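Long-range contacts in periplasmic solute binding protein (Pectobacterium atrosepticum, PDB 4RY1), which probably binds a sugar or related solute in the periplasm and hands it to an ABC-type importer, as other family 1 solute-binding proteins do: residues Ala130-Pro135 and Pro146-Lys151; Lys136-Leu141 and Pro270-Pro275; Glu140-Gly145 and Ser215-Asp220; Asp170-Gly175 and Arg203-Phe208; Met179-Gly184 and Pro275-Ser280. All coordinates share one frame; numbering follows the deposited sequence.

Contact 1: residues Ala130-Pro135 and Pro146-Lys151; sequences AGVAYP and PVFKQK
The methyl group of A130 rests on a face of the F148 ring. Its CB stands 3.5 Å above the ring plane, displaced from the centre toward CD1 and CE1, and lies 3.6 Å from F148 CE1; the approach is a CH-pi contact, 26° off the ring normal. V132 adds a second touch from another direction: its CB comes near the plane of the same ring, at the edge by CE1, whereas its CG2 meets CG1 of V147 at 3.5 Å, closer than carbons usually pack. In V132 it is CG1 that lies anti to the backbone N (chi1 -176°), which leaves CG2 beside that nitrogen and facing V147. K151 lays its aliphatic part by A130, CD 3.5 Å from A130 O, while V147 CG1 approaches the same carbonyl oxygen at 3.7 Å. No hydrogen bond joins the two segments, and the joint is apolar apart from this carbonyl.

What places A130 and V132 around the aromatic ring is the turn between them. G131 has positive phi (75°) and carries the Schellman motif that ends helix 124-130, with two bonds back into the last turn; the chain then leaves in an extended course through V132. F148, for its part, is also met edge-to-face by W127 of helix 124-130. The contact thus joins helix 138-152 to the C-terminal end of helix 124-130, the helix before it in the chain, and to the loop between them, with the loops at P158 and A244 also touching F148.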
# COMPACT_ATOMS: atom_id res chain seq x y z
N ALA A 130 14.87 23.29 -8.37
CA ALA A 130 13.73 24.00 -8.99
C ALA A 130 13.36 25.31 -8.30
O ALA A 130 12.68 26.14 -8.88
CB ALA A 130 12.50 23.10 -9.04
N GLY A 131 13.74 25.45 -7.03
CA GLY A 131 13.36 26.61 -6.19
C GLY A 131 11.92 26.62 -5.69
O GLY A 131 11.35 27.68 -5.43
N VAL A 132 11.34 25.43 -5.56
CA VAL A 132 9.96 25.27 -5.14
C VAL A 132 9.92 24.58 -3.79
O VAL A 132 10.58 23.56 -3.56
CB VAL A 132 9.15 24.48 -6.19
CG1 VAL A 132 7.68 24.40 -5.79
CG2 VAL A 132 9.27 25.13 -7.56
N ALA A 133 9.14 25.16 -2.89
CA ALA A 133 8.86 24.55 -1.61
C ALA A 133 7.89 23.39 -1.77
O ALA A 133 7.04 23.39 -2.65
CB ALA A 133 8.27 25.59 -0.66
N TYR A 134 7.98 22.42 -0.87
CA TYR A 134 7.05 21.30 -0.92
C TYR A 134 5.63 21.86 -0.75
O TYR A 134 5.40 22.73 0.10
CB TYR A 134 7.29 20.25 0.18
CG TYR A 134 8.62 19.53 0.18
CD1 TYR A 134 9.32 19.27 -0.99
CD2 TYR A 134 9.15 19.07 1.38
CE1 TYR A 134 10.53 18.59 -0.96
CE2 TYR A 134 10.35 18.39 1.42
CZ TYR A 134 11.05 18.16 0.25
OH TYR A 134 12.25 17.50 0.29
N PRO A 135 4.67 21.37 -1.55
CA PRO A 135 3.34 21.97 -1.56
C PRO A 135 2.47 21.57 -0.36
O PRO A 135 2.48 20.44 0.09
CB PRO A 135 2.74 21.48 -2.87
CG PRO A 135 3.41 20.16 -3.11
CD PRO A 135 4.80 20.32 -2.57
N PRO A 146 4.86 23.64 -13.81
CA PRO A 146 5.44 24.53 -14.83
C PRO A 146 6.78 25.08 -14.43
O PRO A 146 7.64 25.34 -15.28
CB PRO A 146 4.43 25.66 -14.91
CG PRO A 146 3.14 24.99 -14.58
CD PRO A 146 3.49 24.04 -13.48
N VAL A 147 6.96 25.29 -13.13
CA VAL A 147 8.23 25.79 -12.62
C VAL A 147 9.35 24.75 -12.83
O VAL A 147 10.45 25.07 -13.29
CB VAL A 147 8.13 26.23 -11.16
CG1 VAL A 147 9.50 26.65 -10.67
CG2 VAL A 147 7.13 27.37 -10.97
N PHE A 148 9.08 23.50 -12.47
CA PHE A 148 10.04 22.42 -12.73
C PHE A 148 10.44 22.40 -14.21
O PHE A 148 11.64 22.34 -14.54
CB PHE A 148 9.43 21.06 -12.36
CG PHE A 148 9.74 20.60 -10.95
CD1 PHE A 148 9.39 21.37 -9.84
CD2 PHE A 148 10.34 19.37 -10.72
CE1 PHE A 148 9.68 20.93 -8.54
CE2 PHE A 148 10.64 18.93 -9.43
CZ PHE A 148 10.30 19.71 -8.34
N LYS A 149 9.43 22.42 -15.06
CA LYS A 149 9.60 22.33 -16.52
C LYS A 149 10.47 23.48 -17.04
O LYS A 149 11.43 23.26 -17.77
CB LYS A 149 8.23 22.37 -17.21
CG LYS A 149 8.30 22.11 -18.70
CD LYS A 149 6.96 22.26 -19.37
CE LYS A 149 7.12 21.97 -20.85
NZ LYS A 149 5.82 21.82 -21.55
N GLN A 150 10.14 24.70 -16.63
CA GLN A 150 10.85 25.88 -17.12
C GLN A 150 12.27 25.94 -16.55
O GLN A 150 13.25 26.24 -17.26
CB GLN A 150 10.10 27.17 -16.77
CG GLN A 150 10.82 28.46 -17.17
CD GLN A 150 11.07 28.58 -18.67
OE1 GLN A 150 10.28 28.10 -19.49
NE2 GLN A 150 12.16 29.24 -19.04
N LYS A 151 12.39 25.65 -15.27
CA LYS A 151 13.65 25.84 -14.56
C LYS A 151 14.64 24.70 -14.75
O LYS A 151 15.85 24.92 -14.91
CB LYS A 151 13.39 26.09 -13.07
CG LYS A 151 14.67 26.36 -12.31
CD LYS A 151 14.58 27.59 -11.43
CE LYS A 151 15.95 27.96 -10.89
NZ LYS A 151 15.87 28.64 -9.58

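Contact 2: residues Lys136-Leu141 and Pro270-Pro275; sequences KTWDEL and PFITIP
I272 lays its CG2 methyl over the five-membered ring of W138, 3.6 Å from the centroid and 18° off the normal, a CH-pi contact centred on the indole face. With CG2 anti to its own backbone N, the methyl also reaches the start of the helix, 3.4 Å from W138 N. The other branch of I272 ends in CD1, which meets L141 CD2 with the two side chains at about a right angle. Beside the indole, I274 CG1 lies 3.5 Å from W138 CD1.

The backbones meet through one hydrogen bond, T273 N to K136 O (3.1 Å, 163° at the hydrogen), and a water donates to both K136 O and F271 O, so that carbonyl of K136 receives two donors. Here helix 138-152 begins: T137 is its N-cap, OG1 accepting from E140 N, and E140 OE1 in turn takes K136 N at 2.8 Å. T137 CA adds a CA-H...O contact to T273 O, at 3.4 Å. The indole N-H is used by Q181 OE1 of helix 169-183, which also accepts from I274 N, while Y178 and F208 meet the W138 ring edge-to-face.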
# COMPACT_ATOMS: atom_id res chain seq x y z
N LYS A 136 1.75 22.54 0.16
CA LYS A 136 0.79 22.31 1.24
C LYS A 136 -0.68 22.20 0.73
O LYS A 136 -1.54 21.63 1.42
CB LYS A 136 0.98 23.38 2.35
CG LYS A 136 2.25 23.13 3.18
CD LYS A 136 2.37 24.03 4.41
CE LYS A 136 3.46 25.08 4.24
NZ LYS A 136 3.32 26.18 5.24
N THR A 137 -0.94 22.72 -0.47
CA THR A 137 -2.27 22.68 -1.09
C THR A 137 -2.21 22.15 -2.50
O THR A 137 -1.13 22.10 -3.11
CB THR A 137 -2.88 24.08 -1.21
OG1 THR A 137 -2.05 24.85 -2.08
CG2 THR A 137 -2.98 24.70 0.15
N TRP A 138 -3.35 21.74 -3.02
CA TRP A 138 -3.38 21.21 -4.36
C TRP A 138 -2.93 22.30 -5.35
O TRP A 138 -2.20 22.03 -6.31
CB TRP A 138 -4.74 20.63 -4.68
CG TRP A 138 -5.09 19.52 -3.76
CD1 TRP A 138 -5.90 19.59 -2.67
CD2 TRP A 138 -4.60 18.17 -3.82
NE1 TRP A 138 -5.96 18.37 -2.06
CE2 TRP A 138 -5.17 17.48 -2.74
CE3 TRP A 138 -3.73 17.48 -4.67
CZ2 TRP A 138 -4.92 16.13 -2.49
CZ3 TRP A 138 -3.49 16.13 -4.43
CH2 TRP A 138 -4.07 15.48 -3.35
N ASP A 139 -3.26 23.56 -5.07
CA ASP A 139 -2.79 24.68 -5.91
C ASP A 139 -1.32 24.74 -6.06
O ASP A 139 -0.81 24.94 -7.16
CB ASP A 139 -3.18 26.02 -5.31
CG ASP A 139 -4.55 26.37 -5.63
OD1 ASP A 139 -5.13 25.62 -6.44
OD2 ASP A 139 -5.04 27.38 -5.07
N GLU A 140 -0.63 24.63 -4.93
CA GLU A 140 0.81 24.70 -4.93
C GLU A 140 1.36 23.51 -5.69
O GLU A 140 2.37 23.64 -6.35
CB GLU A 140 1.38 24.77 -3.51
CG GLU A 140 0.92 26.04 -2.79
CD GLU A 140 1.25 26.13 -1.31
OE1 GLU A 140 1.80 25.16 -0.71
OE2 GLU A 140 0.94 27.20 -0.73
N LEU A 141 0.72 22.35 -5.59
CA LEU A 141 1.20 21.18 -6.33
C LEU A 141 1.14 21.45 -7.84
O LEU A 141 2.14 21.29 -8.54
CB LEU A 141 0.43 19.91 -5.95
CG LEU A 141 0.89 18.67 -6.74
CD1 LEU A 141 2.34 18.31 -6.41
CD2 LEU A 141 -0.04 17.50 -6.46
N PRO A 270 4.63 17.36 3.14
CA PRO A 270 3.33 17.71 3.69
C PRO A 270 2.16 16.94 3.09
O PRO A 270 2.18 16.54 1.93
CB PRO A 270 3.19 19.20 3.37
CG PRO A 270 4.58 19.66 3.16
CD PRO A 270 5.28 18.52 2.51
N PHE A 271 1.15 16.74 3.93
CA PHE A 271 -0.09 16.15 3.50
C PHE A 271 -0.93 17.21 2.79
O PHE A 271 -1.54 18.08 3.41
CB PHE A 271 -0.83 15.53 4.67
CG PHE A 271 -0.19 14.26 5.13
CD1 PHE A 271 0.92 14.30 5.95
CD2 PHE A 271 -0.64 13.06 4.70
CE1 PHE A 271 1.55 13.14 6.36
CE2 PHE A 271 -0.00 11.88 5.08
CZ PHE A 271 1.08 11.92 5.93
N ILE A 272 -0.95 17.11 1.48
CA ILE A 272 -1.58 18.12 0.63
C ILE A 272 -3.08 18.16 0.93
O ILE A 272 -3.77 17.14 0.89
CB ILE A 272 -1.33 17.86 -0.87
CG1 ILE A 272 0.18 17.81 -1.12
CG2 ILE A 272 -1.99 18.94 -1.72
CD1 ILE A 272 0.54 17.32 -2.50
N THR A 273 -3.60 19.35 1.19
CA THR A 273 -5.00 19.50 1.60
C THR A 273 -5.66 20.71 0.97
O THR A 273 -5.02 21.74 0.75
CB THR A 273 -5.09 19.61 3.13
OG1 THR A 273 -4.38 18.52 3.73
CG2 THR A 273 -6.51 19.55 3.61
N ILE A 274 -6.94 20.56 0.65
CA ILE A 274 -7.80 21.68 0.22
C ILE A 274 -7.99 22.59 1.43
O ILE A 274 -8.35 22.11 2.49
CB ILE A 274 -9.21 21.20 -0.25
CG1 ILE A 274 -9.13 20.36 -1.52
CG2 ILE A 274 -10.12 22.40 -0.55
CD1 ILE A 274 -10.41 19.64 -1.90
N PRO A 275 -7.75 23.90 1.26
CA PRO A 275 -8.06 24.80 2.37
C PRO A 275 -9.54 24.62 2.76
O PRO A 275 -10.41 24.55 1.90
CB PRO A 275 -7.78 26.18 1.77
CG PRO A 275 -6.80 25.93 0.67
CD PRO A 275 -7.26 24.63 0.09
O HOH W 1 -0.99 20.68 3.90

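Contact 3: residues Glu140-Gly145 and Ser215-Asp220; sequences ELFAAG and SHVIPD
V217 holds CG1 anti to its backbone N (chi1 179°) and CG2 anti to the carbonyl carbon; CG1 faces the L141 side chain, CG2 the backbone of L141 and F142. CG1 lies 3.7 Å from L141 CD1, with the two side chains crossing at about a right angle. CG2 is 3.4 Å from L141 O and 3.7 Å from F142 CA. F142 has CG anti to the carbonyl carbon (chi1 -68°); in its ring, CD1 lies 4.1 Å from V217 CG2 and 3.9 Å from S215 OG. That hydroxyl has its hydrogen bond with K211 O, in the last turn of helix 199-214.

At G145 the two backbones come together without a side chain between them. G145 CA makes a CA-H...O contact with S215 O at 3.1 Å and lies 3.3 Å from H216 O; the bare CA lets S215 O come this close. H216 has positive phi (61°) and forms the Schellman motif that ends helix 199-214, while its ring passes by G145 O, ND1 at 3.8 Å, and stacks on Y157. No conventional hydrogen bond spans the segments.

The contact therefore sets the C-terminal end of helix 199-214 and the loop that follows against the middle of helix 138-152. L212 of helix 199-214 touches both F142 and V217, and K211 makes a cation-pi contact with the F142 ring.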
# COMPACT_ATOMS: atom_id res chain seq x y z
N GLU A 140 -0.63 24.63 -4.93
CA GLU A 140 0.81 24.70 -4.93
C GLU A 140 1.36 23.51 -5.69
O GLU A 140 2.37 23.64 -6.35
CB GLU A 140 1.38 24.77 -3.51
CG GLU A 140 0.92 26.04 -2.79
CD GLU A 140 1.25 26.13 -1.31
OE1 GLU A 140 1.80 25.16 -0.71
OE2 GLU A 140 0.94 27.20 -0.73
N LEU A 141 0.72 22.35 -5.59
CA LEU A 141 1.20 21.18 -6.33
C LEU A 141 1.14 21.45 -7.84
O LEU A 141 2.14 21.29 -8.54
CB LEU A 141 0.43 19.91 -5.95
CG LEU A 141 0.89 18.67 -6.74
CD1 LEU A 141 2.34 18.31 -6.41
CD2 LEU A 141 -0.04 17.50 -6.46
N PHE A 142 -0.02 21.87 -8.32
CA PHE A 142 -0.20 22.15 -9.76
C PHE A 142 0.74 23.24 -10.23
O PHE A 142 1.29 23.16 -11.33
CB PHE A 142 -1.65 22.51 -10.09
CG PHE A 142 -2.60 21.35 -9.93
CD1 PHE A 142 -2.44 20.20 -10.70
CD2 PHE A 142 -3.64 21.40 -9.01
CE1 PHE A 142 -3.29 19.13 -10.54
CE2 PHE A 142 -4.49 20.32 -8.85
CZ PHE A 142 -4.32 19.19 -9.62
N ALA A 143 0.94 24.25 -9.39
CA ALA A 143 1.78 25.38 -9.74
C ALA A 143 3.28 25.00 -9.80
O ALA A 143 4.05 25.63 -10.51
CB ALA A 143 1.54 26.55 -8.79
N ALA A 144 3.69 23.96 -9.06
CA ALA A 144 5.08 23.46 -9.10
C ALA A 144 5.50 22.89 -10.46
O ALA A 144 6.68 23.00 -10.84
CB ALA A 144 5.30 22.38 -8.05
N GLY A 145 4.56 22.26 -11.15
CA GLY A 145 4.84 21.59 -12.43
C GLY A 145 5.50 22.50 -13.48
O GLY A 145 6.57 22.17 -14.01
N SER A 215 -0.41 20.16 -16.35
CA SER A 215 0.43 21.04 -15.50
C SER A 215 1.90 20.60 -15.30
O SER A 215 2.64 21.26 -14.59
CB SER A 215 -0.19 21.23 -14.10
OG SER A 215 -1.49 21.78 -14.16
N HIS A 216 2.30 19.49 -15.92
CA HIS A 216 3.65 18.93 -15.75
C HIS A 216 3.94 18.55 -14.29
O HIS A 216 5.08 18.61 -13.84
CB HIS A 216 4.73 19.89 -16.29
CG HIS A 216 5.97 19.21 -16.80
ND1 HIS A 216 7.09 18.99 -16.02
CD2 HIS A 216 6.28 18.74 -18.04
CE1 HIS A 216 8.02 18.38 -16.75
NE2 HIS A 216 7.55 18.23 -17.97
N VAL A 217 2.91 18.13 -13.56
CA VAL A 217 3.15 17.60 -12.21
C VAL A 217 3.66 16.16 -12.27
O VAL A 217 4.60 15.80 -11.60
CB VAL A 217 1.91 17.69 -11.31
CG1 VAL A 217 2.21 17.10 -9.94
CG2 VAL A 217 1.53 19.15 -11.13
N ILE A 218 2.99 15.36 -13.09
CA ILE A 218 3.39 13.98 -13.35
C ILE A 218 3.59 13.77 -14.85
O ILE A 218 2.97 14.45 -15.65
CB ILE A 218 2.33 12.96 -12.86
CG1 ILE A 218 1.06 13.00 -13.71
CG2 ILE A 218 2.06 13.12 -11.37
CD1 ILE A 218 0.01 12.01 -13.27
N PRO A 219 4.45 12.82 -15.23
CA PRO A 219 4.49 12.43 -16.64
C PRO A 219 3.27 11.65 -17.06
O PRO A 219 2.60 11.05 -16.22
CB PRO A 219 5.71 11.52 -16.74
CG PRO A 219 6.46 11.71 -15.46
CD PRO A 219 5.39 12.01 -14.44
N ASP A 220 3.00 11.64 -18.35
CA ASP A 220 1.86 10.91 -18.89
C ASP A 220 2.16 9.44 -19.12
O ASP A 220 3.26 8.96 -18.84
CB ASP A 220 1.31 11.63 -20.14
CG ASP A 220 2.19 11.47 -21.36
OD1 ASP A 220 3.20 10.75 -21.31
OD2 ASP A 220 1.87 12.11 -22.37

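Contact 4: residues Asp170-Gly175 and Arg203-Phe208; sequences DILTLG and RELFGF
Two helical segments, 170-175 and 203-208, pass at 10.0 Å between axes with 121° between their N-to-C directions, so they run in broadly opposed senses but steeply crossed. Their backbones are closest where G175 faces L205, the CA atoms 6.2 Å apart. Both are regular helix, held by i to i+4 bonds such as G175 N to I171 O, and no hydrogen bond passes from one to the other.

G175 takes the closest contacts. Without a CB, its CA is met by two side chains of the second helix: CE2 of the F208 ring at 3.6 Å and CD1 of L205 at 3.9 Å. In F208, CG is anti to the backbone N (chi1 174°), and CB points toward the other helix. The ring's CZ also meets L174 CG, at 4.2 Å. L205 uses its other branch differently, placing CD2 4.0 Å from CD1 of L172. One leucine thus spans from the glycine to a residue almost a full turn earlier, while F208 touches L174.

Further packing encloses the pair. Y178 stacks on F208, and W377 of helix 371-385 touches both L172 and L205. The arrangement is buried helix-helix packing of an all-apolar kind, with glycine letting side chains of the partner reach the backbone. It belongs to the helical layer of one lobe in a fold consistent with the two-lobed periplasmic binding proteins.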
# COMPACT_ATOMS: atom_id res chain seq x y z
N ASP A 170 -1.83 4.40 -7.50
CA ASP A 170 -1.36 5.53 -6.66
C ASP A 170 -2.09 6.83 -6.98
O ASP A 170 -2.54 7.53 -6.08
CB ASP A 170 0.16 5.74 -6.71
CG ASP A 170 0.72 6.01 -8.09
OD1 ASP A 170 0.09 5.70 -9.11
OD2 ASP A 170 1.85 6.49 -8.12
N ILE A 171 -2.21 7.16 -8.27
CA ILE A 171 -2.86 8.44 -8.63
C ILE A 171 -4.37 8.34 -8.47
O ILE A 171 -5.00 9.34 -8.10
CB ILE A 171 -2.44 8.96 -10.01
CG1 ILE A 171 -0.91 9.00 -10.15
CG2 ILE A 171 -3.06 10.33 -10.28
CD1 ILE A 171 -0.18 9.84 -9.13
N LEU A 172 -4.95 7.16 -8.67
CA LEU A 172 -6.37 6.95 -8.33
C LEU A 172 -6.61 7.26 -6.86
O LEU A 172 -7.59 7.90 -6.49
CB LEU A 172 -6.81 5.52 -8.62
CG LEU A 172 -8.24 5.17 -8.23
CD1 LEU A 172 -9.20 5.98 -9.07
CD2 LEU A 172 -8.48 3.69 -8.43
N THR A 173 -5.69 6.81 -6.03
CA THR A 173 -5.82 6.98 -4.59
C THR A 173 -5.59 8.43 -4.20
O THR A 173 -6.25 8.97 -3.33
CB THR A 173 -4.84 6.05 -3.84
OG1 THR A 173 -5.08 4.71 -4.26
CG2 THR A 173 -5.03 6.17 -2.36
N LEU A 174 -4.65 9.08 -4.88
CA LEU A 174 -4.41 10.51 -4.67
C LEU A 174 -5.69 11.32 -4.99
O LEU A 174 -6.10 12.21 -4.24
CB LEU A 174 -3.26 10.99 -5.55
CG LEU A 174 -2.74 12.41 -5.29
CD1 LEU A 174 -2.04 12.54 -3.95
CD2 LEU A 174 -1.80 12.86 -6.41
N GLY A 175 -6.31 10.97 -6.11
CA GLY A 175 -7.59 11.56 -6.54
C GLY A 175 -8.67 11.29 -5.50
O GLY A 175 -9.44 12.17 -5.14
N ARG A 203 -16.21 12.45 -13.69
CA ARG A 203 -15.55 13.42 -14.60
C ARG A 203 -14.50 14.31 -13.96
O ARG A 203 -13.45 14.58 -14.54
CB ARG A 203 -16.59 14.31 -15.25
CG ARG A 203 -17.32 13.58 -16.32
CD ARG A 203 -18.54 14.36 -16.75
NE ARG A 203 -19.30 13.61 -17.74
CZ ARG A 203 -20.28 14.12 -18.48
NH1 ARG A 203 -20.64 15.39 -18.34
NH2 ARG A 203 -20.91 13.35 -19.35
N GLU A 204 -14.83 14.79 -12.77
CA GLU A 204 -13.95 15.61 -11.97
C GLU A 204 -12.68 14.84 -11.60
O GLU A 204 -11.59 15.40 -11.58
CB GLU A 204 -14.68 16.11 -10.72
CG GLU A 204 -13.86 17.01 -9.81
CD GLU A 204 -14.67 17.64 -8.70
OE1 GLU A 204 -15.84 17.23 -8.50
OE2 GLU A 204 -14.11 18.50 -7.99
N LEU A 205 -12.84 13.54 -11.33
CA LEU A 205 -11.72 12.66 -10.98
C LEU A 205 -10.76 12.52 -12.16
O LEU A 205 -9.54 12.69 -12.02
CB LEU A 205 -12.23 11.27 -10.55
CG LEU A 205 -11.15 10.21 -10.30
CD1 LEU A 205 -10.31 10.54 -9.07
CD2 LEU A 205 -11.81 8.85 -10.19
N PHE A 206 -11.32 12.23 -13.33
CA PHE A 206 -10.50 12.21 -14.56
C PHE A 206 -9.93 13.58 -14.90
O PHE A 206 -8.79 13.69 -15.36
CB PHE A 206 -11.24 11.58 -15.74
CG PHE A 206 -11.28 10.09 -15.69
CD1 PHE A 206 -10.22 9.33 -16.19
CD2 PHE A 206 -12.32 9.44 -15.06
CE1 PHE A 206 -10.26 7.94 -16.11
CE2 PHE A 206 -12.35 8.06 -14.96
CZ PHE A 206 -11.33 7.30 -15.50
N GLY A 207 -10.69 14.63 -14.63
CA GLY A 207 -10.18 16.00 -14.82
C GLY A 207 -8.96 16.30 -13.95
O GLY A 207 -8.05 17.01 -14.35
N PHE A 208 -8.96 15.76 -12.73
CA PHE A 208 -7.86 15.91 -11.77
C PHE A 208 -6.58 15.27 -12.35
O PHE A 208 -5.49 15.88 -12.33
CB PHE A 208 -8.29 15.28 -10.45
CG PHE A 208 -7.22 15.22 -9.39
CD1 PHE A 208 -7.00 16.29 -8.54
CD2 PHE A 208 -6.46 14.08 -9.21
CE1 PHE A 208 -6.04 16.23 -7.55
CE2 PHE A 208 -5.50 14.01 -8.22
CZ PHE A 208 -5.28 15.08 -7.38

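Contact 5: residues Met179-Gly184 and Pro275-Ser280; sequences MAQKYG and PGAKDS
Q181 NE2 donates to two carbonyl oxygens, S280 O across this contact at 3.0 Å and I272 O just before the 275-280 segment. Toward S280 the donor sits above the carbonyl plane, 47° out of it. Extended beyond CG, the glutamine side chain runs beside the 275-280 loop: CG lies 3.3 Å from D279 O, and Q181 CA adds a CA-H...O contact to that oxygen at 3.4 Å. The amide has further partners, since OE1 is taken up by groups of the 136-141 and 270-275 segments. It is therefore fixed in its rotation, with both ends used. The backbone makes the second bond across the contact, K278 N donating to Q181 O at 2.9 Å.

Van der Waals contacts surround these bonds, one apolar and the others carbons against carbonyl oxygens. A277 CB meets Q181 CB at 3.9 Å, and D279 CB lies 3.5 Å from A180 O. K278 stretches its methylenes over the end of the helix, CE reaching 3.3 Å from K182 O. D279 N, buried here, has no partner in the model, whereas the carboxylate is held by S360 OG, G281 N and K361 N.

The loop between strands 266-268 and 284-292 is in this way laid along the C-terminal turn of helix 169-183. On another side of that turn, K182 and Y183 reach E204 of helix 199-214, by a salt bridge and a hydrogen bond respectively.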
# COMPACT_ATOMS: atom_id res chain seq x y z
N MET A 179 -10.86 14.01 -3.42
CA MET A 179 -12.32 13.99 -3.43
C MET A 179 -12.92 13.80 -2.04
O MET A 179 -14.00 14.31 -1.74
CB MET A 179 -12.85 12.93 -4.39
CG MET A 179 -12.46 13.15 -5.85
SD MET A 179 -13.25 14.56 -6.73
CE MET A 179 -14.90 13.88 -6.98
N ALA A 180 -12.20 13.09 -1.18
CA ALA A 180 -12.66 12.92 0.21
C ALA A 180 -12.56 14.25 0.95
O ALA A 180 -13.45 14.61 1.73
CB ALA A 180 -11.85 11.86 0.93
N GLN A 181 -11.47 14.98 0.71
CA GLN A 181 -11.29 16.32 1.27
C GLN A 181 -12.37 17.28 0.80
O GLN A 181 -12.90 18.07 1.58
CB GLN A 181 -9.95 16.89 0.86
CG GLN A 181 -8.80 16.15 1.51
CD GLN A 181 -7.47 16.69 1.05
OE1 GLN A 181 -7.40 17.62 0.26
NE2 GLN A 181 -6.40 16.10 1.55
N LYS A 182 -12.67 17.19 -0.49
CA LYS A 182 -13.62 18.13 -1.12
C LYS A 182 -15.07 17.88 -0.74
O LYS A 182 -15.84 18.80 -0.48
CB LYS A 182 -13.53 18.05 -2.64
CG LYS A 182 -14.46 19.02 -3.35
CD LYS A 182 -13.94 19.40 -4.71
CE LYS A 182 -14.63 20.66 -5.20
NZ LYS A 182 -14.93 20.56 -6.64
N TYR A 183 -15.44 16.61 -0.76
CA TYR A 183 -16.82 16.18 -0.62
C TYR A 183 -17.14 15.34 0.62
O TYR A 183 -18.31 15.13 0.92
CB TYR A 183 -17.23 15.38 -1.84
CG TYR A 183 -17.21 16.16 -3.13
CD1 TYR A 183 -18.17 17.14 -3.39
CD2 TYR A 183 -16.25 15.91 -4.10
CE1 TYR A 183 -18.17 17.84 -4.57
CE2 TYR A 183 -16.23 16.62 -5.29
CZ TYR A 183 -17.20 17.58 -5.51
OH TYR A 183 -17.23 18.31 -6.66
N GLY A 184 -16.12 14.82 1.31
CA GLY A 184 -16.36 13.99 2.49
C GLY A 184 -17.02 12.66 2.20
O GLY A 184 -17.69 12.08 3.07
N PRO A 275 -7.75 23.90 1.26
CA PRO A 275 -8.06 24.80 2.37
C PRO A 275 -9.54 24.62 2.76
O PRO A 275 -10.41 24.55 1.90
CB PRO A 275 -7.78 26.18 1.77
CG PRO A 275 -6.80 25.93 0.67
CD PRO A 275 -7.26 24.63 0.09
N GLY A 276 -9.80 24.46 4.05
CA GLY A 276 -11.17 24.27 4.55
C GLY A 276 -11.76 22.91 4.24
O GLY A 276 -12.98 22.73 4.18
N ALA A 277 -10.89 21.93 4.05
CA ALA A 277 -11.32 20.58 3.73
C ALA A 277 -12.29 20.04 4.76
O ALA A 277 -12.18 20.32 5.94
CB ALA A 277 -10.12 19.64 3.63
N LYS A 278 -13.16 19.18 4.28
CA LYS A 278 -14.19 18.55 5.12
C LYS A 278 -13.66 17.33 5.86
O LYS A 278 -14.21 16.89 6.88
CB LYS A 278 -15.36 18.11 4.26
CG LYS A 278 -16.01 19.21 3.45
CD LYS A 278 -17.38 18.74 2.99
CE LYS A 278 -18.03 19.59 1.90
NZ LYS A 278 -19.03 20.57 2.42
N ASP A 279 -12.60 16.78 5.31
CA ASP A 279 -11.97 15.57 5.81
C ASP A 279 -10.50 15.65 5.46
O ASP A 279 -10.14 16.30 4.48
CB ASP A 279 -12.56 14.34 5.15
CG ASP A 279 -12.14 13.06 5.84
OD1 ASP A 279 -12.69 12.76 6.92
OD2 ASP A 279 -11.27 12.34 5.32
N SER A 280 -9.66 14.99 6.24
CA SER A 280 -8.22 14.98 5.96
C SER A 280 -7.89 14.18 4.70
O SER A 280 -6.87 14.44 4.05
CB SER A 280 -7.44 14.41 7.14
OG SER A 280 -7.71 13.02 7.27

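Contacts 3 and 4 are buried, while contacts 1, 2 and 5 are partly exposed at their margins. Helix 138-152 takes part in contacts 1, 2 and 3, and helix 169-183 in contacts 4 and 5; the 270-280 loop joins the two sets by serving contact 2 with one part and contact 5 with the next. Chemistry follows place: contacts 1, 3 and 4 have no hydrogen bonds across them and rely on methyls, rings and glycine, whereas contacts 2 and 5, both made by the 270-280 loop, add backbone bonds and, in contact 5, a side-chain amide bond. Q181 and W138 connect contacts 2 and 5 directly, and F208 brings contact 4 against both W138 and F142 of contacts 2 and 3.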